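Local atomic coordinates of iota-carbonic anhydrase (Nostoc sp. PCC 7120 = FACHB-418, PDB entry 7C5W), a protein that catalyses the hydration of carbon dioxide to bicarbonate without a metal cofactor and may work even in metal-poor environments. Residues R22-W36 / K153-I167. Sequence-based numbering, arbitrary orientation.
Sequences RAITESEVLAAQKAW and KTWQFLKDDHGKLRI
Trp36 and Trp155 meet in a T-shaped stack that ties helix 26-36 to strand 153-159: the planes stand 64° apart, and Trp155 CZ2 lies 3.4 Å from Trp36 CD2, over the face of the Trp36 indole. Trp36 presents that face because its CG is anti to the backbone N (chi1 -179°), while Trp36 NE1 bonds to Tyr67 OH. Within the strand, Phe157 CZ and Lys153 CD cover opposite faces of the Trp155 ring; from the helix, Gln33 NE2 comes to the ring edge, and Gln33 OE1 is hydrogen-bonded to Asn123 ND2. One turn back along the helix, Ala32 makes a CH-pi contact, its CB 4.0 Å from the centroid of the Phe157 ring and 27° off the normal. Leu165, on the adjoining strand 165-167, also packs against this methyl, with Ala32 CB and Leu165 CD2 3.7 Å apart; Ile24 CG2 meets the same CD2 tip to tip.

Beyond this apolar row, Lys159 runs out extended, and its NZ forms a salt bridge with Glu28 OE2 and donates to Ala23 O at 3.0 Å. Thr25 N donates to Glu28 OE1, while Thr25 OG1 accepts from Glu28 N, completing a capping box. Arg22 NH2 reaches Asp161 OD1 in a further salt bridge, the planes well turned from each other.

Helix 26-50 thus covers one sheet face. Side chain to side chain, Trp36 lies about 7 Å from Tyr97 and Lys153, its NZ hydrogen-bonded to Ser172 OG, about 4 Å from Thr79, both bicarbonate-binding residues; at the helix start, Lys159 links sheet to cap, its ammonium probably stabilising the Glu28 carboxylate.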
loop_
_atom_site.group_PDB
_atom_site.type_symbol
_atom_site.label_atom_id
_atom_site.label_comp_id
_atom_site.label_asym_id
_atom_site.label_seq_id
_atom_site.Cartn_x
_atom_site.Cartn_y
_atom_site.Cartn_z
ATOM N N ARG A 22 -7.627 5.941 -3.048
ATOM C CA ARG A 22 -6.237 5.949 -3.563
ATOM C C ARG A 22 -5.904 4.635 -4.279
ATOM O O ARG A 22 -4.804 4.531 -4.844
ATOM C CB ARG A 22 -5.270 6.126 -2.400
ATOM C CG ARG A 22 -5.538 7.387 -1.603
ATOM C CD ARG A 22 -4.262 7.862 -0.970
ATOM N NE ARG A 22 -3.951 9.207 -1.406
ATOM C CZ ARG A 22 -2.838 9.560 -2.014
ATOM N NH1 ARG A 22 -1.889 8.683 -2.279
ATOM N NH2 ARG A 22 -2.668 10.817 -2.335
ATOM N N ALA A 23 -6.807 3.660 -4.232
ATOM C CA ALA A 23 -6.630 2.346 -4.881
ATOM C C ALA A 23 -6.819 2.516 -6.389
ATOM O O ALA A 23 -7.579 3.390 -6.788
ATOM C CB ALA A 23 -7.611 1.344 -4.311
ATOM N N ILE A 24 -6.157 1.675 -7.177
ATOM C CA ILE A 24 -6.347 1.576 -8.648
ATOM C C ILE A 24 -7.358 0.460 -8.930
ATOM O O ILE A 24 -7.271 -0.605 -8.281
ATOM C CB ILE A 24 -4.987 1.329 -9.339
ATOM C CG1 ILE A 24 -4.020 2.495 -9.113
ATOM C CG2 ILE A 24 -5.178 1.032 -10.820
ATOM C CD1 ILE A 24 -2.589 2.218 -9.521
ATOM N N THR A 25 -8.269 0.694 -9.874
ATOM C CA THR A 25 -9.207 -0.317 -10.433
ATOM C C THR A 25 -8.629 -0.870 -11.736
ATOM O O THR A 25 -7.787 -0.187 -12.349
ATOM C CB THR A 25 -10.580 0.290 -10.749
ATOM O OG1 THR A 25 -10.388 1.126 -11.894
ATOM C CG2 THR A 25 -11.166 1.079 -9.596
ATOM N N GLU A 26 -9.109 -2.041 -12.145
ATOM C CA GLU A 26 -8.750 -2.702 -13.421
ATOM C C GLU A 26 -8.945 -1.716 -14.579
ATOM O O GLU A 26 -8.046 -1.636 -15.433
ATOM C CB GLU A 26 -9.586 -3.968 -13.603
ATOM C CG GLU A 26 -9.225 -4.750 -14.851
ATOM C CD GLU A 26 -9.851 -6.130 -14.917
ATOM O OE1 GLU A 26 -9.322 -6.979 -15.678
ATOM O OE2 GLU A 26 -10.859 -6.354 -14.194
ATOM N N SER A 27 -10.071 -1.000 -14.607
ATOM C CA SER A 27 -10.473 -0.127 -15.740
ATOM C C SER A 27 -9.506 1.065 -15.851
ATOM O O SER A 27 -9.166 1.438 -16.987
ATOM C CB SER A 27 -11.919 0.309 -15.623
ATOM O OG SER A 27 -12.063 1.333 -14.653
ATOM N N GLU A 28 -9.082 1.635 -14.723
ATOM C CA GLU A 28 -8.028 2.682 -14.653
ATOM C C GLU A 28 -6.717 2.172 -15.275
ATOM O O GLU A 28 -6.048 2.958 -15.967
ATOM C CB GLU A 28 -7.782 3.095 -13.202
ATOM C CG GLU A 28 -8.813 4.063 -12.650
ATOM C CD GLU A 28 -8.621 4.390 -11.176
ATOM O OE1 GLU A 28 -8.085 3.538 -10.443
ATOM O OE2 GLU A 28 -9.000 5.493 -10.758
ATOM N N VAL A 29 -6.344 0.914 -15.026
ATOM C CA VAL A 29 -5.082 0.321 -15.554
ATOM C C VAL A 29 -5.202 0.203 -17.077
ATOM O O VAL A 29 -4.261 0.616 -17.779
ATOM C CB VAL A 29 -4.766 -1.045 -14.920
ATOM C CG1 VAL A 29 -3.586 -1.714 -15.605
ATOM C CG2 VAL A 29 -4.515 -0.928 -13.428
ATOM N N LEU A 30 -6.309 -0.359 -17.568
ATOM C CA LEU A 30 -6.525 -0.580 -19.021
ATOM C C LEU A 30 -6.528 0.783 -19.722
ATOM O O LEU A 30 -5.884 0.912 -20.781
ATOM C CB LEU A 30 -7.828 -1.352 -19.245
ATOM C CG LEU A 30 -7.851 -2.766 -18.661
ATOM C CD1 LEU A 30 -9.130 -3.500 -19.062
ATOM C CD2 LEU A 30 -6.625 -3.564 -19.089
ATOM N N ALA A 31 -7.186 1.772 -19.122
ATOM C CA ALA A 31 -7.245 3.160 -19.632
ATOM C C ALA A 31 -5.824 3.732 -19.754
ATOM O O ALA A 31 -5.493 4.215 -20.847
ATOM C CB ALA A 31 -8.116 4.014 -18.742
ATOM N N ALA A 32 -5.016 3.663 -18.691
ATOM C CA ALA A 32 -3.629 4.186 -18.666
ATOM C C ALA A 32 -2.763 3.466 -19.717
ATOM O O ALA A 32 -1.965 4.151 -20.373
ATOM C CB ALA A 32 -3.050 4.078 -17.278
ATOM N N GLN A 33 -2.912 2.148 -19.883
ATOM C CA GLN A 33 -2.224 1.374 -20.951
ATOM C C GLN A 33 -2.563 2.008 -22.307
ATOM O O GLN A 33 -1.623 2.301 -23.065
ATOM C CB GLN A 33 -2.620 -0.108 -20.945
ATOM C CG GLN A 33 -2.062 -0.917 -19.777
ATOM C CD GLN A 33 -2.261 -2.399 -19.994
ATOM O OE1 GLN A 33 -3.359 -2.856 -20.317
ATOM N NE2 GLN A 33 -1.188 -3.167 -19.871
ATOM N N LYS A 34 -3.857 2.211 -22.597
ATOM C CA LYS A 34 -4.366 2.727 -23.904
ATOM C C LYS A 34 -3.866 4.161 -24.128
ATOM O O LYS A 34 -3.515 4.491 -25.274
ATOM C CB LYS A 34 -5.897 2.664 -23.980
ATOM N N ALA A 35 -3.798 4.966 -23.070
ATOM C CA ALA A 35 -3.366 6.384 -23.109
ATOM C C ALA A 35 -1.889 6.469 -23.510
ATOM O O ALA A 35 -1.520 7.446 -24.181
ATOM C CB ALA A 35 -3.616 7.062 -21.780
ATOM N N TRP A 36 -1.073 5.492 -23.112
ATOM C CA TRP A 36 0.364 5.453 -23.485
ATOM C C TRP A 36 0.485 5.164 -24.987
ATOM O O TRP A 36 1.271 5.862 -25.672
ATOM C CB TRP A 36 1.121 4.409 -22.670
ATOM C CG TRP A 36 2.573 4.359 -23.020
ATOM C CD1 TRP A 36 3.572 5.048 -22.403
ATOM C CD2 TRP A 36 3.201 3.593 -24.065
ATOM N NE1 TRP A 36 4.774 4.752 -22.978
ATOM C CE2 TRP A 36 4.583 3.861 -23.998
ATOM C CE3 TRP A 36 2.743 2.701 -25.042
ATOM C CZ2 TRP A 36 5.501 3.287 -24.875
ATOM C CZ3 TRP A 36 3.649 2.125 -25.902
ATOM C CH2 TRP A 36 5.013 2.409 -25.812
ATOM N N LYS A 153 6.323 -6.398 -22.526
ATOM C CA LYS A 153 6.293 -5.129 -21.752
ATOM C C LYS A 153 5.734 -5.319 -20.338
ATOM O O LYS A 153 4.600 -5.843 -20.197
ATOM C CB LYS A 153 5.448 -4.062 -22.448
ATOM C CG LYS A 153 5.746 -2.644 -21.969
ATOM C CD LYS A 153 5.037 -1.584 -22.743
ATOM C CE LYS A 153 5.471 -1.502 -24.191
ATOM N NZ LYS A 153 6.800 -0.859 -24.330
ATOM N N THR A 154 6.480 -4.813 -19.347
ATOM C CA THR A 154 6.032 -4.628 -17.944
ATOM C C THR A 154 5.875 -3.133 -17.649
ATOM O O THR A 154 6.842 -2.408 -17.872
ATOM C CB THR A 154 7.022 -5.260 -16.964
ATOM O OG1 THR A 154 7.070 -6.639 -17.308
ATOM C CG2 THR A 154 6.623 -5.076 -15.518
ATOM N N TRP A 155 4.693 -2.708 -17.188
ATOM C CA TRP A 155 4.414 -1.348 -16.641
ATOM C C TRP A 155 4.100 -1.444 -15.143
ATOM O O TRP A 155 3.479 -2.445 -14.727
ATOM C CB TRP A 155 3.219 -0.703 -17.336
ATOM C CG TRP A 155 3.517 0.023 -18.606
ATOM C CD1 TRP A 155 4.441 1.004 -18.803
ATOM C CD2 TRP A 155 2.812 -0.127 -19.846
ATOM N NE1 TRP A 155 4.372 1.457 -20.092
ATOM C CE2 TRP A 155 3.386 0.784 -20.755
ATOM C CE3 TRP A 155 1.754 -0.937 -20.273
ATOM C CZ2 TRP A 155 2.948 0.892 -22.073
ATOM C CZ3 TRP A 155 1.317 -0.823 -21.574
ATOM C CH2 TRP A 155 1.907 0.080 -22.459
ATOM N N GLN A 156 4.457 -0.421 -14.370
ATOM C CA GLN A 156 3.895 -0.221 -13.008
ATOM C C GLN A 156 3.322 1.194 -12.932
ATOM O O GLN A 156 4.051 2.129 -13.237
ATOM C CB GLN A 156 4.943 -0.454 -11.922
ATOM C CG GLN A 156 4.355 -0.489 -10.516
ATOM C CD GLN A 156 5.409 -0.687 -9.451
ATOM O OE1 GLN A 156 5.116 -0.764 -8.262
ATOM N NE2 GLN A 156 6.657 -0.762 -9.863
ATOM N N PHE A 157 2.044 1.313 -12.585
ATOM C CA PHE A 157 1.333 2.599 -12.427
ATOM C C PHE A 157 1.193 2.921 -10.941
ATOM O O PHE A 157 0.810 2.028 -10.162
ATOM C CB PHE A 157 -0.029 2.528 -13.112
ATOM C CG PHE A 157 0.070 2.288 -14.597
ATOM C CD1 PHE A 157 0.302 3.341 -15.471
ATOM C CD2 PHE A 157 -0.027 1.003 -15.112
ATOM C CE1 PHE A 157 0.409 3.113 -16.836
ATOM C CE2 PHE A 157 0.071 0.782 -16.476
ATOM C CZ PHE A 157 0.294 1.835 -17.333
ATOM N N LEU A 158 1.526 4.155 -10.572
ATOM C CA LEU A 158 1.222 4.741 -9.239
ATOM C C LEU A 158 0.124 5.805 -9.398
ATOM O O LEU A 158 0.220 6.638 -10.319
ATOM C CB LEU A 158 2.510 5.330 -8.662
ATOM C CG LEU A 158 2.372 6.057 -7.329
ATOM C CD1 LEU A 158 1.962 5.098 -6.234
ATOM C CD2 LEU A 158 3.678 6.735 -6.949
ATOM N N LYS A 159 -0.906 5.744 -8.558
ATOM C CA LYS A 159 -2.006 6.746 -8.505
ATOM C C LYS A 159 -1.543 7.891 -7.601
ATOM O O LYS A 159 -1.376 7.650 -6.380
ATOM C CB LYS A 159 -3.284 6.078 -7.995
ATOM C CG LYS A 159 -4.529 6.952 -7.983
ATOM C CD LYS A 159 -5.770 6.124 -7.775
ATOM C CE LYS A 159 -7.037 6.773 -8.280
ATOM N NZ LYS A 159 -8.103 5.772 -8.522
ATOM N N ASP A 160 -1.272 9.063 -8.185
ATOM C CA ASP A 160 -0.708 10.235 -7.461
ATOM C C ASP A 160 -1.794 10.860 -6.575
ATOM O O ASP A 160 -2.963 10.408 -6.646
ATOM C CB ASP A 160 -0.104 11.269 -8.418
ATOM C CG ASP A 160 -1.080 11.853 -9.425
ATOM O OD1 ASP A 160 -2.312 11.817 -9.164
ATOM O OD2 ASP A 160 -0.598 12.327 -10.477
ATOM N N ASP A 161 -1.398 11.850 -5.766
ATOM C CA ASP A 161 -2.260 12.570 -4.790
ATOM C C ASP A 161 -3.478 13.154 -5.522
ATOM O O ASP A 161 -4.464 13.455 -4.834
ATOM C CB ASP A 161 -1.467 13.647 -4.034
ATOM C CG ASP A 161 -0.459 13.139 -3.002
ATOM O OD1 ASP A 161 -0.573 11.971 -2.577
ATOM O OD2 ASP A 161 0.437 13.929 -2.603
ATOM N N HIS A 162 -3.433 13.268 -6.857
ATOM C CA HIS A 162 -4.520 13.853 -7.692
ATOM C C HIS A 162 -5.305 12.759 -8.426
ATOM O O HIS A 162 -6.127 13.109 -9.292
ATOM C CB HIS A 162 -3.941 14.888 -8.675
ATOM C CG HIS A 162 -3.189 15.988 -8.001
ATOM N ND1 HIS A 162 -3.826 17.030 -7.353
ATOM C CD2 HIS A 162 -1.861 16.199 -7.843
ATOM C CE1 HIS A 162 -2.923 17.836 -6.824
ATOM N NE2 HIS A 162 -1.708 17.350 -7.114
ATOM N N GLY A 163 -5.047 11.483 -8.123
ATOM C CA GLY A 163 -5.833 10.335 -8.622
ATOM C C GLY A 163 -5.520 9.952 -10.063
ATOM O O GLY A 163 -6.320 9.194 -10.653
ATOM N N LYS A 164 -4.396 10.415 -10.621
ATOM C CA LYS A 164 -3.971 10.064 -12.008
ATOM C C LYS A 164 -2.867 8.998 -11.936
ATOM O O LYS A 164 -1.990 9.083 -11.042
ATOM C CB LYS A 164 -3.519 11.315 -12.775
ATOM N N LEU A 165 -2.911 8.022 -12.844
ATOM C CA LEU A 165 -1.931 6.906 -12.922
ATOM C C LEU A 165 -0.651 7.385 -13.618
ATOM O O LEU A 165 -0.739 7.855 -14.765
ATOM C CB LEU A 165 -2.578 5.747 -13.684
ATOM C CG LEU A 165 -3.351 4.762 -12.822
ATOM C CD1 LEU A 165 -4.558 5.442 -12.182
ATOM C CD2 LEU A 165 -3.775 3.557 -13.641
ATOM N N ARG A 166 0.490 7.239 -12.950
ATOM C CA ARG A 166 1.826 7.615 -13.472
ATOM C C ARG A 166 2.701 6.367 -13.553
ATOM O O ARG A 166 2.728 5.584 -12.566
ATOM C CB ARG A 166 2.476 8.662 -12.567
ATOM C CG ARG A 166 1.492 9.687 -12.024
ATOM C CD ARG A 166 1.088 10.707 -13.065
ATOM N NE ARG A 166 2.180 11.639 -13.294
ATOM C CZ ARG A 166 2.416 12.718 -12.560
ATOM N NH1 ARG A 166 1.622 13.012 -11.545
ATOM N NH2 ARG A 166 3.450 13.492 -12.837
ATOM N N ILE A 167 3.401 6.202 -14.678
ATOM C CA ILE A 167 4.412 5.131 -14.896
ATOM C C ILE A 167 5.647 5.430 -14.039
ATOM O O ILE A 167 6.287 6.484 -14.235
ATOM C CB ILE A 167 4.763 5.015 -16.391
ATOM C CG1 ILE A 167 3.542 4.602 -17.221
ATOM C CG2 ILE A 167 5.940 4.083 -16.598
ATOM C CD1 ILE A 167 3.658 4.951 -18.689
#